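Local coordinates for designed helical repeat protein (Synthetic construct, PDB 5CWG) that has no known natural activity and was made by computational design to explore the range of possible repeat-protein structures, at residues A[146-151]-A[190-195]; A[110-115]-A[162-167]. All coordinates share one frame; numbering follows the deposited sequence. Where two conformers were deposited one is given.

Contact 1. Residues A[146-151]-A[190-195]; sequences KRAGIT and KKAEEL
Ala-148 and Ala-192 bring two helix ends together, with their CA atoms 5.8 Å apart. The tight part is made of small groups. The methyl CB of Ala-148 lies 3.4 Å from the carbonyl O of Ala-192, and the two CB atoms are 4.1 Å apart. Ile-150 adds a longer apolar side chain. Its CG1 is anti to the carbonyl carbon (chi1 -63°) and its chain is extended, which carries CD1 of Ile-150 to 4.1 Å from CB of Ala-192. Ala-192 also touches Ala-144, and Ile-150 folds back on Ala-145 of helix 127-148. Gly-149 has positive phi and ends that helix in a Schellman motif. After this turn Ile-150 points toward helix 177-195.

The margins are looser. Leu-195 is exposed, and its CD2 meets CG1 of Ile-150 at 4.2 Å, the two side chains crossing at about a right angle. On the polar side, NH2 of Arg-147 stands 4.0 Å from OE2 of Glu-193, beyond salt-bridge range. The guanidinium and carboxylate planes are 66° apart. Glu-193 OE2 has its salt bridge with Arg-189.

The contact joins helices 127-148 and 177-195 of a designed helical repeat array, with one helix between them in sequence. No hydrogen bond joins the two segments. Apolar contact holds them, and the charged pair probably adds only a weak, solvent-screened attraction.

Contact 2. Residues A[110-115]-A[162-167]; sequences IRLIKE and EIRKRV
Glu-115 and Arg-164 form the salt bridge of this contact, between helix 103-123 and helix 153-173. Arg-164 grips the carboxylate side-on. NE of Arg-164 donates to OE1 of Glu-115 at 2.8 Å, nearly straight at 174°. NH2 of Arg-164 donates to OE2 of Glu-115 at 2.7 Å, and this oxygen uses its syn lone pair. The carboxylate and guanidinium planes are 25° apart, so the pair is nearly coplanar. The bend of Arg-164 at chi3 turns the NE edge to the acid.

A second arginine lies over one face of this guanidinium. CD of Arg-111 sits 3.3 Å above the guanidinium plane of Arg-164, offset toward the rim. NH1 of Arg-111 comes 2.8 Å from NH1 of Arg-164. Both are donors, so this is a like-charge approach and not a hydrogen bond. The two guanidinium planes are steeply inclined to each other. Glu-107 takes NH2 of Arg-111 and Glu-161 takes NH1 of Arg-164, each in a salt bridge.

The apolar part is centred on Leu-112. Its CG is anti to the backbone N, which takes the end of the side chain across to Ile-163. CD1 of Leu-112 lies 3.8 Å from CG2 of Ile-163 and 4.3 Å from CG2 of Val-167. It also lies against CG of Arg-164. Ile-163 and Val-167 pack further on helix 177-195, and Ile-163 on helix 127-148.

The helix axes run near parallel, 10.4 Å apart at an angle of 15°. They belong to a designed helical repeat array, with one helix between them in sequence. Leucine, isoleucine and valine supply the buried contact. Three acids placed around the two arginines probably offset their mutual repulsion and make the close approach tolerable.

Contact 2 lies nearer the middle of the chain and is partly buried, its centre about 10 Å from the centre of the chain. Contact 1 is a surface contact at the C-terminal end, its centre about 23 Å from the centre of the chain. The two contact centres are about 21 Å apart and the contacts do not touch. No helix is shared, but helices 103-123, 127-148, 153-173 and 177-195 follow one another in the chain, and the two contacts alternate along it. Each skips the helix in between. Contact 2 spans its gap with branched apolar groups and a direct salt bridge. Contact 1 brings backbones closer through alanines, and no salt bridge crosses between its segments.

Contact 1. Residues A[146-151]-A[190-195]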
loop_
_atom_site.group_PDB
_atom_site.type_symbol
_atom_site.label_atom_id
_atom_site.label_comp_id
_atom_site.label_asym_id
_atom_site.label_seq_id
_atom_site.Cartn_x
_atom_site.Cartn_y
_atom_site.Cartn_z
ATOM N N LYS A 146 -9.002 -9.141 -14.476
ATOM C CA LYS A 146 -8.615 -9.033 -15.887
ATOM C C LYS A 146 -8.863 -10.332 -16.629
ATOM O O LYS A 146 -9.414 -10.324 -17.732
ATOM C CB LYS A 146 -7.163 -8.574 -16.028
ATOM C CG LYS A 146 -6.601 -8.599 -17.479
ATOM C CD LYS A 146 -7.350 -7.680 -18.458
ATOM C CE LYS A 146 -6.903 -7.844 -19.913
ATOM N NZ LYS A 146 -7.286 -9.167 -20.574
ATOM N N ARG A 147 -8.445 -11.451 -16.051
ATOM C CA ARG A 147 -8.594 -12.728 -16.715
ATOM C C ARG A 147 -10.053 -13.012 -17.010
ATOM O O ARG A 147 -10.362 -13.580 -18.050
ATOM C CB ARG A 147 -7.976 -13.868 -15.888
ATOM C CG ARG A 147 -6.486 -13.946 -15.964
ATOM C CD ARG A 147 -5.902 -14.953 -14.968
ATOM N NE ARG A 147 -6.636 -16.218 -14.898
ATOM C CZ ARG A 147 -6.533 -17.200 -15.787
ATOM N NH1 ARG A 147 -5.738 -17.074 -16.830
ATOM N NH2 ARG A 147 -7.232 -18.316 -15.635
ATOM N N ALA A 148 -10.941 -12.640 -16.088
ATOM C CA ALA A 148 -12.370 -12.914 -16.217
ATOM C C ALA A 148 -13.102 -11.859 -17.035
ATOM O O ALA A 148 -14.302 -12.018 -17.256
ATOM C CB ALA A 148 -13.010 -13.029 -14.833
ATOM N N GLY A 149 -12.416 -10.808 -17.464
ATOM C CA GLY A 149 -13.052 -9.747 -18.232
ATOM C C GLY A 149 -13.964 -8.882 -17.383
ATOM O O GLY A 149 -14.904 -8.286 -17.916
ATOM N N ILE A 150 -13.682 -8.782 -16.088
ATOM C CA ILE A 150 -14.487 -7.938 -15.206
ATOM C C ILE A 150 -13.978 -6.520 -15.314
ATOM O O ILE A 150 -12.860 -6.209 -14.905
ATOM C CB ILE A 150 -14.401 -8.427 -13.736
ATOM C CG1 ILE A 150 -14.995 -9.837 -13.620
ATOM C CG2 ILE A 150 -15.078 -7.438 -12.788
ATOM C CD1 ILE A 150 -14.732 -10.549 -12.270
ATOM N N THR A 151 -14.828 -5.667 -15.858
ATOM C CA THR A 151 -14.501 -4.272 -16.101
ATOM C C THR A 151 -15.162 -3.349 -15.068
ATOM O O THR A 151 -14.867 -2.156 -15.011
ATOM C CB THR A 151 -14.941 -3.857 -17.506
ATOM O OG1 THR A 151 -16.299 -4.273 -17.705
ATOM C CG2 THR A 151 -14.046 -4.517 -18.569
ATOM N N LYS A 190 -11.515 -17.532 -7.095
ATOM C CA LYS A 190 -12.345 -18.679 -7.416
ATOM C C LYS A 190 -13.658 -18.257 -8.059
ATOM O O LYS A 190 -14.091 -18.870 -9.038
ATOM C CB LYS A 190 -12.604 -19.520 -6.178
ATOM C CG LYS A 190 -11.401 -20.293 -5.718
ATOM C CD LYS A 190 -11.684 -20.945 -4.377
ATOM C CE LYS A 190 -10.461 -21.629 -3.797
ATOM N NZ LYS A 190 -10.758 -22.152 -2.435
ATOM N N LYS A 191 -14.288 -17.211 -7.520
ATOM C CA LYS A 191 -15.553 -16.739 -8.072
ATOM C C LYS A 191 -15.391 -16.087 -9.453
ATOM O O LYS A 191 -16.228 -16.265 -10.350
ATOM C CB LYS A 191 -16.250 -15.825 -7.067
ATOM C CG LYS A 191 -16.851 -16.638 -5.915
ATOM C CD LYS A 191 -17.724 -15.825 -4.974
ATOM C CE LYS A 191 -18.547 -16.756 -4.077
ATOM N NZ LYS A 191 -19.139 -16.039 -2.929
ATOM N N ALA A 192 -14.312 -15.345 -9.632
ATOM C CA ALA A 192 -14.046 -14.730 -10.929
ATOM C C ALA A 192 -13.832 -15.791 -12.003
ATOM O O ALA A 192 -14.337 -15.664 -13.122
ATOM C CB ALA A 192 -12.831 -13.832 -10.837
ATOM N N GLU A 193 -13.075 -16.830 -11.667
ATOM C CA GLU A 193 -12.764 -17.893 -12.621
ATOM C C GLU A 193 -14.012 -18.671 -12.996
ATOM O O GLU A 193 -14.167 -19.121 -14.130
ATOM C CB GLU A 193 -11.725 -18.838 -12.030
ATOM C CG GLU A 193 -10.370 -18.207 -11.883
ATOM C CD GLU A 193 -9.278 -19.209 -11.606
ATOM O OE1 GLU A 193 -9.607 -20.375 -11.291
ATOM O OE2 GLU A 193 -8.089 -18.828 -11.724
ATOM N N GLU A 194 -14.894 -18.846 -12.020
ATOM C CA GLU A 194 -16.154 -19.525 -12.236
ATOM C C GLU A 194 -17.006 -18.717 -13.207
ATOM O O GLU A 194 -17.642 -19.268 -14.109
ATOM C CB GLU A 194 -16.849 -19.696 -10.888
ATOM C CG GLU A 194 -18.353 -19.761 -10.928
ATOM C CD GLU A 194 -18.932 -19.855 -9.539
ATOM O OE1 GLU A 194 -19.951 -19.186 -9.279
ATOM O OE2 GLU A 194 -18.356 -20.581 -8.700
ATOM N N LEU A 195 -17.000 -17.403 -13.021
ATOM C CA LEU A 195 -17.714 -16.491 -13.903
ATOM C C LEU A 195 -17.133 -16.552 -15.314
ATOM O O LEU A 195 -17.864 -16.670 -16.304
ATOM C CB LEU A 195 -17.609 -15.066 -13.367
ATOM C CG LEU A 195 -18.593 -14.063 -13.962
ATOM C CD1 LEU A 195 -19.972 -14.264 -13.356
ATOM C CD2 LEU A 195 -18.101 -12.643 -13.740
#

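Contact 2. Residues A[110-115]-A[162-167]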
loop_
_atom_site.group_PDB
_atom_site.type_symbol
_atom_site.label_atom_id
_atom_site.label_comp_id
_atom_site.label_asym_id
_atom_site.label_seq_id
_atom_site.Cartn_x
_atom_site.Cartn_y
_atom_site.Cartn_z
ATOM N N ILE A 110 -4.613 0.953 -1.583
ATOM C CA ILE A 110 -3.653 1.639 -0.728
ATOM C C ILE A 110 -4.092 1.627 0.727
ATOM O O ILE A 110 -3.290 1.413 1.625
ATOM C CB ILE A 110 -3.349 3.062 -1.252
ATOM C CG1 ILE A 110 -2.706 2.966 -2.645
ATOM C CG2 ILE A 110 -2.474 3.826 -0.292
ATOM C CD1 ILE A 110 -2.789 4.282 -3.438
ATOM N N ARG A 111 -5.377 1.839 0.963
ATOM C CA ARG A 111 -5.916 1.774 2.307
ATOM C C ARG A 111 -5.700 0.384 2.923
ATOM O O ARG A 111 -5.358 0.261 4.102
ATOM C CB ARG A 111 -7.407 2.122 2.312
ATOM C CG ARG A 111 -7.906 2.501 3.679
ATOM C CD ARG A 111 -9.400 2.687 3.783
ATOM N NE ARG A 111 -10.041 3.362 2.679
ATOM C CZ ARG A 111 -11.361 3.383 2.515
ATOM N NH1 ARG A 111 -12.157 2.793 3.401
ATOM N NH2 ARG A 111 -11.893 4.000 1.475
ATOM N N LEU A 112 -5.894 -0.662 2.135
ATOM C CA LEU A 112 -5.661 -2.012 2.602
ATOM C C LEU A 112 -4.208 -2.193 3.036
ATOM O O LEU A 112 -3.927 -2.761 4.089
ATOM C CB LEU A 112 -6.034 -3.021 1.521
ATOM C CG LEU A 112 -5.703 -4.479 1.844
ATOM C CD1 LEU A 112 -6.535 -5.002 3.022
ATOM C CD2 LEU A 112 -5.893 -5.343 0.606
ATOM N N ILE A 113 -3.256 -1.720 2.255
ATOM C CA ILE A 113 -1.872 -1.828 2.681
ATOM C C ILE A 113 -1.648 -1.135 4.005
ATOM O O ILE A 113 -1.029 -1.695 4.911
ATOM C CB ILE A 113 -0.905 -1.238 1.631
ATOM C CG1 ILE A 113 -0.941 -2.073 0.383
ATOM C CG2 ILE A 113 0.529 -1.161 2.169
ATOM C CD1 ILE A 113 -0.345 -1.390 -0.794
ATOM N N LYS A 114 -2.140 0.088 4.117
ATOM C CA LYS A 114 -1.958 0.849 5.345
ATOM C C LYS A 114 -2.521 0.094 6.543
ATOM O O LYS A 114 -1.895 0.033 7.608
ATOM C CB LYS A 114 -2.638 2.202 5.215
ATOM C CG LYS A 114 -2.493 3.097 6.432
ATOM C CD LYS A 114 -3.589 2.904 7.483
ATOM C CE LYS A 114 -4.966 3.319 6.988
ATOM N NZ LYS A 114 -5.024 4.756 6.615
ATOM N N GLU A 115 -3.710 -0.473 6.386
ATOM C CA GLU A 115 -4.357 -1.158 7.488
ATOM C C GLU A 115 -3.602 -2.430 7.897
ATOM O O GLU A 115 -3.398 -2.705 9.096
ATOM C CB GLU A 115 -5.805 -1.435 7.125
ATOM C CG GLU A 115 -6.598 -0.133 7.031
ATOM C CD GLU A 115 -7.972 -0.265 6.415
ATOM O OE1 GLU A 115 -8.288 -1.262 5.737
ATOM O OE2 GLU A 115 -8.763 0.680 6.626
ATOM N N GLU A 162 -14.186 -6.621 0.751
ATOM C CA GLU A 162 -14.329 -7.899 1.419
ATOM C C GLU A 162 -13.005 -8.297 2.083
ATOM O O GLU A 162 -12.992 -8.821 3.194
ATOM C CB GLU A 162 -14.865 -8.959 0.452
ATOM C CG GLU A 162 -14.814 -10.367 0.964
ATOM C CD GLU A 162 -15.767 -10.651 2.114
ATOM O OE1 GLU A 162 -16.688 -9.840 2.402
ATOM O OE2 GLU A 162 -15.587 -11.731 2.723
ATOM N N ILE A 163 -11.883 -8.046 1.414
ATOM C CA ILE A 163 -10.585 -8.284 2.040
ATOM C C ILE A 163 -10.466 -7.443 3.323
ATOM O O ILE A 163 -10.057 -7.952 4.367
ATOM C CB ILE A 163 -9.423 -7.999 1.078
ATOM C CG1 ILE A 163 -9.523 -8.899 -0.141
ATOM C CG2 ILE A 163 -8.102 -8.210 1.800
ATOM C CD1 ILE A 163 -8.567 -8.470 -1.271
ATOM N N ARG A 164 -10.795 -6.159 3.232
ATOM C CA ARG A 164 -10.740 -5.288 4.389
ATOM C C ARG A 164 -11.631 -5.805 5.523
ATOM O O ARG A 164 -11.234 -5.782 6.683
ATOM C CB ARG A 164 -11.152 -3.870 4.002
ATOM C CG ARG A 164 -10.147 -3.150 3.148
ATOM C CD ARG A 164 -10.579 -1.739 2.836
ATOM N NE ARG A 164 -10.543 -0.914 4.053
ATOM C CZ ARG A 164 -11.490 -0.092 4.480
ATOM N NH1 ARG A 164 -12.600 0.066 3.775
ATOM N NH2 ARG A 164 -11.304 0.584 5.613
ATOM N N LYS A 165 -12.816 -6.296 5.179
ATOM C CA LYS A 165 -13.756 -6.793 6.166
ATOM C C LYS A 165 -13.221 -8.039 6.873
ATOM O O LYS A 165 -13.406 -8.232 8.086
ATOM C CB LYS A 165 -15.075 -7.130 5.486
ATOM C CG LYS A 165 -16.152 -7.586 6.414
ATOM C CD LYS A 165 -17.379 -8.012 5.633
ATOM C CE LYS A 165 -18.435 -8.628 6.538
ATOM N NZ LYS A 165 -19.709 -8.888 5.800
ATOM N N ARG A 166 -12.546 -8.906 6.133
ATOM C CA ARG A 166 -11.959 -10.090 6.733
ATOM C C ARG A 166 -10.739 -9.769 7.586
ATOM O O ARG A 166 -10.526 -10.373 8.648
ATOM C CB ARG A 166 -11.623 -11.100 5.648
ATOM C CG ARG A 166 -12.847 -11.608 4.878
ATOM C CD ARG A 166 -13.631 -12.737 5.581
ATOM N NE ARG A 166 -14.449 -12.322 6.718
ATOM C CZ ARG A 166 -15.668 -11.790 6.638
ATOM N NH1 ARG A 166 -16.242 -11.564 5.466
ATOM N NH2 ARG A 166 -16.323 -11.474 7.749
ATOM N N VAL A 167 -9.950 -8.796 7.175
ATOM C CA VAL A 167 -8.840 -8.320 7.972
ATOM C C VAL A 167 -9.342 -7.716 9.289
ATOM O O VAL A 167 -8.797 -7.992 10.363
ATOM C CB VAL A 167 -8.015 -7.293 7.178
ATOM C CG1 VAL A 167 -7.107 -6.471 8.091
ATOM C CG2 VAL A 167 -7.216 -8.008 6.087
#